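Local structure of RagA protein (Porphyromonas gingivalis, 6SLN) at residues A[273-276]-A[277-280]. The protein probably imports substrates across the outer membrane of Porphyromonas gingivalis as a TonB-dependent receptor. Residues are numbered along the deposited sequence; the frame is centred on the assembly and turned at random.
Sequences EDLY and GNYD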
# COMPACT_ATOMS: atom_id res chain seq x y z
N GLU A 273 38.27 9.86 -20.17
CA GLU A 273 37.93 9.33 -21.48
C GLU A 273 37.79 7.81 -21.43
O GLU A 273 36.92 7.25 -22.10
CB GLU A 273 38.96 9.77 -22.53
CG GLU A 273 40.27 9.05 -22.53
CD GLU A 273 40.30 7.97 -23.58
OE1 GLU A 273 39.92 8.27 -24.72
OE2 GLU A 273 40.68 6.83 -23.26
N ASP A 274 38.59 7.14 -20.61
CA ASP A 274 38.45 5.69 -20.51
C ASP A 274 37.09 5.31 -19.93
O ASP A 274 36.45 4.36 -20.40
CB ASP A 274 39.59 5.10 -19.69
CG ASP A 274 39.48 3.59 -19.57
OD1 ASP A 274 39.09 3.12 -18.48
OD2 ASP A 274 39.76 2.88 -20.55
N LEU A 275 36.62 6.04 -18.92
CA LEU A 275 35.32 5.73 -18.35
C LEU A 275 34.20 6.00 -19.36
O LEU A 275 33.38 5.12 -19.62
CB LEU A 275 35.08 6.53 -17.08
CG LEU A 275 33.76 6.14 -16.44
CD1 LEU A 275 33.82 4.65 -16.16
CD2 LEU A 275 33.49 6.94 -15.17
N TYR A 276 34.16 7.21 -19.92
CA TYR A 276 33.11 7.51 -20.89
C TYR A 276 33.14 6.53 -22.05
O TYR A 276 32.09 6.21 -22.63
CB TYR A 276 33.22 8.94 -21.41
CG TYR A 276 32.61 9.97 -20.50
CD1 TYR A 276 32.77 9.89 -19.13
CD2 TYR A 276 31.88 11.04 -21.01
CE1 TYR A 276 32.25 10.85 -18.27
CE2 TYR A 276 31.32 12.00 -20.16
CZ TYR A 276 31.52 11.89 -18.79
OH TYR A 276 31.02 12.83 -17.91
N GLY A 277 34.33 6.02 -22.39
CA GLY A 277 34.48 5.04 -23.45
C GLY A 277 33.76 3.74 -23.21
O GLY A 277 33.68 2.91 -24.11
N ASN A 278 33.23 3.55 -22.00
CA ASN A 278 32.52 2.34 -21.65
C ASN A 278 31.01 2.52 -21.74
O ASN A 278 30.27 1.71 -21.17
CB ASN A 278 32.91 1.90 -20.23
CG ASN A 278 34.32 1.35 -20.15
OD1 ASN A 278 34.75 0.58 -21.01
ND2 ASN A 278 35.06 1.77 -19.13
N TYR A 279 30.54 3.57 -22.40
CA TYR A 279 29.11 3.81 -22.54
C TYR A 279 28.83 4.23 -23.96
O TYR A 279 29.41 5.21 -24.45
CB TYR A 279 28.61 4.86 -21.54
CG TYR A 279 28.89 4.44 -20.10
CD1 TYR A 279 30.13 4.67 -19.53
CD2 TYR A 279 27.92 3.79 -19.33
CE1 TYR A 279 30.42 4.28 -18.26
CE2 TYR A 279 28.20 3.40 -18.01
CZ TYR A 279 29.45 3.65 -17.49
OH TYR A 279 29.80 3.30 -16.22
N ASP A 280 27.97 3.47 -24.64
CA ASP A 280 27.53 3.87 -25.96
C ASP A 280 27.00 5.28 -25.94
O ASP A 280 27.23 6.05 -26.88
CB ASP A 280 26.48 2.88 -26.47
CG ASP A 280 27.01 1.47 -26.53
OD1 ASP A 280 28.25 1.32 -26.64
OD2 ASP A 280 26.20 0.51 -26.47
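The carbonyl oxygen of L275 shows how a helix end passes its bonding to a turn: the N278 amide donates to it, N to O 2.9 Å, while the Y279 ring brings up its edge. The N-H of N278 points well at that oxygen (160°) yet stands 50° out of the carbonyl plane, in a bond that spans i to i+3. One step earlier, G277 N still makes the alpha-helical i to i+4 bond to E273 O, also 2.9 Å long. One step later, Y279 N reaches Y276 O at 3.1 Å and closes a type I beta turn from Y276 to Y279. Thus the last full helical bond is followed by two shorter-span ones. Y276 O also lies at the Y279 ring edge, whose CD1 is 3.3 Å from L275 O. Y279 CE1 also meets the methyl CD1 of L275 at 4.0 Å, the side chains meeting at a slant. N278 folds its amide back over the helix end, ND2 3.2 Å from D274 O but poorly angled for a bond. The turn links helix 261-276 to helix 280-283, where D280 forms a salt bridge with K283; loop residues Y415, P292 and P422 pack against L275, Y276 and Y279 respectively. All this belongs to the long connection between barrel strands 218-230 and 309-322, an antiparallel pair, its centre about 44 Å from that of the chain.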